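Local atomic coordinates of peptidase S9 prolyl oligopeptidase catalytic domain-containing protein (Pyrococcus horikoshii, PDB entry 4HXF), a protein that probably cleaves peptides as a serine protease of the prolyl oligopeptidase family, an acylaminoacyl peptidase that assembles into a self-compartmentalizing hexamer. Residues N105-E110 with V121-R126; R125-D130 with F146-K151. One frame throughout, in Å; residues are numbered along the deposited sequence. Where two conformers were deposited one is given.

Interaction 1: N105-E110 with V121-R126; sequences NIRSIE and VGFKRR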
# COMPACT_ATOMS: atom_id res chain seq x y z
N ASN A 105 25.77 -7.70 -1.06
CA ASN A 105 26.95 -8.05 -0.29
C ASN A 105 28.23 -7.97 -1.07
O ASN A 105 29.14 -8.79 -0.81
CB ASN A 105 26.77 -9.44 0.29
CG ASN A 105 25.55 -9.51 1.22
OD1 ASN A 105 25.17 -8.51 1.87
ND2 ASN A 105 24.96 -10.66 1.28
N ILE A 106 28.32 -7.02 -1.98
CA ILE A 106 29.55 -6.71 -2.67
C ILE A 106 30.23 -5.65 -1.93
O ILE A 106 29.56 -4.70 -1.55
CB ILE A 106 29.26 -6.21 -4.13
CG1 ILE A 106 28.71 -7.40 -4.92
CG2 ILE A 106 30.52 -5.63 -4.76
CD1 ILE A 106 29.58 -8.66 -4.88
N ARG A 107 31.51 -5.83 -1.63
CA ARG A 107 32.33 -4.90 -0.87
C ARG A 107 33.30 -4.09 -1.74
O ARG A 107 33.83 -3.05 -1.33
CB ARG A 107 33.11 -5.60 0.23
CG ARG A 107 32.24 -6.22 1.34
CD ARG A 107 33.01 -6.69 2.57
NE ARG A 107 32.07 -7.17 3.62
CZ ARG A 107 32.16 -8.34 4.31
NH1 ARG A 107 33.13 -9.18 4.03
NH2 ARG A 107 31.26 -8.64 5.29
N SER A 108 33.69 -4.63 -2.90
CA SER A 108 34.74 -3.96 -3.72
C SER A 108 34.47 -4.25 -5.18
O SER A 108 34.06 -5.35 -5.50
CB SER A 108 36.20 -4.31 -3.44
OG SER A 108 36.59 -5.70 -3.59
N ILE A 109 34.85 -3.29 -6.03
CA ILE A 109 34.87 -3.46 -7.49
C ILE A 109 36.14 -2.86 -8.05
O ILE A 109 36.54 -1.80 -7.63
CB ILE A 109 33.63 -2.90 -8.29
CG1 ILE A 109 33.26 -1.47 -7.83
CG2 ILE A 109 32.40 -3.84 -8.05
CD1 ILE A 109 32.23 -0.83 -8.78
N GLU A 110 36.77 -3.55 -8.99
CA GLU A 110 38.02 -3.09 -9.63
C GLU A 110 38.06 -3.49 -11.09
O GLU A 110 37.85 -4.71 -11.42
CB GLU A 110 39.27 -3.74 -8.91
CG GLU A 110 40.61 -3.42 -9.44
CD GLU A 110 41.86 -4.31 -8.96
OE1 GLU A 110 41.75 -5.28 -8.32
OE2 GLU A 110 42.95 -3.99 -9.41
N VAL A 121 34.41 -8.39 -5.09
CA VAL A 121 34.65 -9.19 -3.92
C VAL A 121 33.55 -8.89 -2.95
O VAL A 121 33.19 -7.74 -2.74
CB VAL A 121 36.03 -8.92 -3.34
CG1 VAL A 121 36.26 -9.82 -2.06
CG2 VAL A 121 37.14 -9.03 -4.39
N GLY A 122 32.94 -9.95 -2.45
CA GLY A 122 31.82 -9.84 -1.55
C GLY A 122 31.81 -10.95 -0.55
O GLY A 122 32.83 -11.50 -0.18
N PHE A 123 30.62 -11.28 -0.03
CA PHE A 123 30.54 -12.32 0.99
C PHE A 123 29.18 -13.03 0.93
O PHE A 123 28.22 -12.47 0.30
CB PHE A 123 30.78 -11.75 2.38
CG PHE A 123 29.76 -10.73 2.81
CD1 PHE A 123 29.89 -9.37 2.48
CD2 PHE A 123 28.63 -11.13 3.51
CE1 PHE A 123 28.90 -8.43 2.92
CE2 PHE A 123 27.67 -10.21 3.94
CZ PHE A 123 27.82 -8.87 3.66
N LYS A 124 29.09 -14.20 1.59
CA LYS A 124 27.87 -14.93 1.68
C LYS A 124 27.84 -15.57 3.04
O LYS A 124 28.88 -15.97 3.56
CB LYS A 124 27.72 -15.98 0.58
CG LYS A 124 28.77 -17.06 0.42
CD LYS A 124 28.22 -18.15 -0.55
CE LYS A 124 29.24 -19.01 -1.31
NZ LYS A 124 30.62 -19.06 -0.75
N ARG A 125 26.63 -15.67 3.61
CA ARG A 125 26.41 -16.15 4.98
C ARG A 125 25.28 -17.16 4.97
O ARG A 125 24.62 -17.30 3.94
CB ARG A 125 26.04 -14.95 5.85
CG ARG A 125 27.08 -13.92 5.98
CD ARG A 125 26.70 -12.80 6.92
NE ARG A 125 27.80 -11.86 7.08
CZ ARG A 125 27.70 -10.64 7.63
NH1 ARG A 125 26.48 -10.22 8.11
NH2 ARG A 125 28.75 -9.85 7.70
N ARG A 126 25.04 -17.82 6.10
CA ARG A 126 24.02 -18.89 6.23
C ARG A 126 22.62 -18.29 6.09
O ARG A 126 21.76 -18.85 5.42
CB ARG A 126 24.22 -19.66 7.54
CG ARG A 126 25.33 -20.69 7.57
CD ARG A 126 25.76 -21.18 8.98
NE ARG A 126 26.74 -22.25 8.77
CZ ARG A 126 27.92 -22.35 9.37
NH1 ARG A 126 28.74 -23.40 9.09
NH2 ARG A 126 28.30 -21.44 10.27
O HOH W 1 34.25 -9.32 1.00
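A classic beta bulge sets R107 and S108 together against V121 in the hairpin of strands 106-111 and 117-124. V121 O accepts both backbone nitrogens, R107 N at 2.8 Å and S108 N at 3.2 Å, and V121 N returns a bond to S108 O at 3.1 Å. Just before the bulge, I106 pairs with G122 as a non-hydrogen-bonded antiparallel pair, their CA atoms 4.0 Å apart. N105 O lies 3.0 Å from G122 CA, and a side chain at G122 would collide with that oxygen and with I106 CD1; N105 O also takes the N-H of F123. The hairpin forms half of a four-stranded blade of the beta-propeller, with 106-111 at the edge of the sheet. F123 CG sits between its backbone N and carbonyl carbon (chi1 62°), and from there the ring lies between N105 and R107. N105 CB makes a CH-pi contact over one face, 3.6 Å from the F123 centroid, and the amide stacks with its plane 24° from that of the ring. The opposite face carries the guanidinium of R107, reached by an extended chain, with NH2 displaced toward the rim; the exact spacing there is doubtful. R107 NH1 forms a salt bridge with E150 OE2, and a water links R107 NH1 to G122 O. R107 NH2 also comes 3.7 Å from R125 NH2, a repulsion probably eased by E150, which forms salt bridges with both arginines. On the face of the sheet that S108 shares with V121, S108 OG rests against V121 CB and CG2.

Interaction 2: R125-D130 with F146-K151; sequences RREDED and FFDGEK. With MG (magnesium ion), chain G.
R125 and E150 meet through two stretched side chains: R125 runs extended from CG to NE, while E150 has CG anti to its backbone N (chi1 180°) and stays extended to CD. The guanidinium meets the carboxylate side-on, the two planes 17° apart and so nearly coplanar. R125 NE, 2.8 Å from E150 OE1, comes from the anti side; R125 NH2, also 2.8 Å from E150 OE1, lies nearly along the C-O axis, and both form salt-bridge hydrogen bonds to this one oxygen. F146 O sits over one face of the guanidinium without bonding to it, and R125 NH2 also donates to M144 O. An alanine here removes both donors to E150 OE1 and would probably leave that carboxylate freer to turn, with a gap beside the carbonyls of F146 and F147. The type I' turn F147-E150 brings D148 against the loop after strand 117-124. D148 O accepts R126 N at 2.9 Å, and D148 OD2, on its syn side, accepts E127 N at 2.8 Å. G149 has positive phi, and its CA lies 3.3 Å from R126 NH2, where a CB would clash; that nitrogen bonds F133 O. Further along the loop D128 closes an Asx turn onto D130 N, and D130 forms a salt bridge to R587 of a second subunit. E127, bent at chi2, binds the magnesium ion through OE1 at 2.1 Å, and five waters complete six ligands. One of these waters donates to D148 OD2 and another to E127 OE2, so D148 is a second-shell residue that holds a water of the magnesium ion. With E127 OE1 and D148 OD2 4.4 Å apart, the ion and its water probably offset the repulsion between the two carboxylates.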
# COMPACT_ATOMS: atom_id res chain seq x y z
N ARG A 125 26.63 -15.67 3.61
CA ARG A 125 26.41 -16.15 4.98
C ARG A 125 25.28 -17.16 4.97
O ARG A 125 24.62 -17.30 3.94
CB ARG A 125 26.04 -14.95 5.85
CG ARG A 125 27.08 -13.92 5.98
CD ARG A 125 26.70 -12.80 6.92
NE ARG A 125 27.80 -11.86 7.08
CZ ARG A 125 27.70 -10.64 7.63
NH1 ARG A 125 26.48 -10.22 8.11
NH2 ARG A 125 28.75 -9.85 7.70
N ARG A 126 25.04 -17.82 6.10
CA ARG A 126 24.02 -18.89 6.23
C ARG A 126 22.62 -18.29 6.09
O ARG A 126 21.76 -18.85 5.42
CB ARG A 126 24.22 -19.66 7.54
CG ARG A 126 25.33 -20.69 7.57
CD ARG A 126 25.76 -21.18 8.98
NE ARG A 126 26.74 -22.25 8.77
CZ ARG A 126 27.92 -22.35 9.37
NH1 ARG A 126 28.74 -23.40 9.09
NH2 ARG A 126 28.30 -21.44 10.27
N GLU A 127 22.32 -17.17 6.70
CA GLU A 127 21.02 -16.41 6.51
C GLU A 127 19.66 -17.01 7.04
O GLU A 127 18.62 -16.63 6.55
CB GLU A 127 20.75 -16.06 5.04
CG GLU A 127 21.97 -15.48 4.33
CD GLU A 127 22.37 -14.13 4.80
OE1 GLU A 127 21.81 -13.71 5.82
OE2 GLU A 127 23.23 -13.46 4.17
N ASP A 128 19.77 -17.87 7.98
CA ASP A 128 18.53 -18.38 8.61
C ASP A 128 17.84 -17.14 9.28
O ASP A 128 18.51 -16.35 9.99
CB ASP A 128 18.76 -19.45 9.61
CG ASP A 128 17.44 -19.95 10.19
OD1 ASP A 128 16.85 -20.84 9.51
OD2 ASP A 128 16.93 -19.45 11.27
N GLU A 129 16.49 -17.02 9.10
CA GLU A 129 15.69 -15.98 9.64
C GLU A 129 15.69 -15.87 11.16
O GLU A 129 15.55 -14.77 11.72
CB GLU A 129 14.20 -16.17 9.21
CG GLU A 129 13.83 -17.55 8.67
CD GLU A 129 14.44 -17.86 7.30
OE1 GLU A 129 14.16 -17.15 6.31
OE2 GLU A 129 15.21 -18.82 7.19
N ASP A 130 15.87 -17.00 11.81
CA ASP A 130 15.65 -17.10 13.29
C ASP A 130 16.92 -17.21 14.12
O ASP A 130 16.95 -16.79 15.30
CB ASP A 130 14.79 -18.28 13.64
CG ASP A 130 13.38 -18.11 13.02
OD1 ASP A 130 12.77 -17.05 13.25
OD2 ASP A 130 13.03 -18.95 12.17
N PHE A 146 27.08 -10.15 12.72
CA PHE A 146 27.38 -11.57 13.01
C PHE A 146 27.85 -12.22 11.71
O PHE A 146 27.21 -12.07 10.65
CB PHE A 146 26.21 -12.35 13.58
CG PHE A 146 25.86 -11.97 14.97
CD1 PHE A 146 24.98 -10.92 15.23
CD2 PHE A 146 26.49 -12.59 16.04
CE1 PHE A 146 24.62 -10.57 16.53
CE2 PHE A 146 26.18 -12.22 17.34
CZ PHE A 146 25.19 -11.24 17.60
N PHE A 147 28.96 -12.98 11.78
CA PHE A 147 29.40 -13.62 10.57
C PHE A 147 28.50 -14.69 10.01
O PHE A 147 28.44 -14.87 8.80
CB PHE A 147 30.83 -14.18 10.77
CG PHE A 147 31.94 -13.14 10.61
CD1 PHE A 147 32.97 -12.99 11.57
CD2 PHE A 147 32.04 -12.44 9.45
CE1 PHE A 147 33.98 -12.12 11.35
CE2 PHE A 147 33.09 -11.56 9.19
CZ PHE A 147 34.10 -11.43 10.14
N ASP A 148 27.86 -15.47 10.87
CA ASP A 148 26.94 -16.46 10.38
C ASP A 148 27.54 -17.40 9.31
O ASP A 148 26.92 -17.59 8.27
CB ASP A 148 25.68 -15.73 9.92
CG ASP A 148 24.44 -16.64 9.84
OD1 ASP A 148 24.38 -17.72 10.46
OD2 ASP A 148 23.66 -16.19 8.99
N GLY A 149 28.76 -17.82 9.59
CA GLY A 149 29.45 -18.75 8.71
C GLY A 149 30.00 -18.07 7.44
O GLY A 149 30.29 -18.79 6.51
N GLU A 150 30.18 -16.74 7.41
CA GLU A 150 30.59 -16.01 6.22
C GLU A 150 31.77 -16.66 5.49
O GLU A 150 32.76 -16.94 6.16
CB GLU A 150 31.00 -14.60 6.64
CG GLU A 150 31.47 -13.69 5.50
CD GLU A 150 31.49 -12.21 5.91
OE1 GLU A 150 30.50 -11.73 6.57
OE2 GLU A 150 32.51 -11.58 5.50
N LYS A 151 31.64 -16.67 4.16
CA LYS A 151 32.77 -16.92 3.27
C LYS A 151 32.93 -15.67 2.37
O LYS A 151 31.95 -15.01 2.16
CB LYS A 151 32.51 -18.13 2.39
CG LYS A 151 32.30 -19.38 3.23
CD LYS A 151 33.54 -19.84 3.88
MG MG G . 22.17 -12.30 7.31
O HOH W 2 23.64 -11.38 5.92
O HOH W 3 21.97 -18.88 10.05
O HOH W 4 21.12 -15.67 10.11
O HOH W 5 23.39 -13.51 8.38
O HOH W 6 22.34 -10.40 8.59
O HOH W 7 20.47 -11.18 6.22
O HOH W 8 20.61 -13.03 8.49

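Interactions 1 and 2 share R125 and R126, and their centres lie about 14 Å apart. The carboxylate of E150 joins them: besides its bonds to R125 in interaction 2, it pairs through E150 OE2 with R107 NH1 of interaction 1 at 2.9 Å, and E150 OE2 packs 3.6 Å from F123 CB. The backbone continues the link, K151 N lying 2.9 Å from K124 O in a probable hydrogen bond where strand 151-158 joins the blade next to 117-124. The magnesium ion held by E127 lies about 5 Å from the R125 side chain, nearest atoms. The F147 side chain comes to about 14 Å from the bound inhibitor, nearest atoms, whose pocket includes S466 and H578.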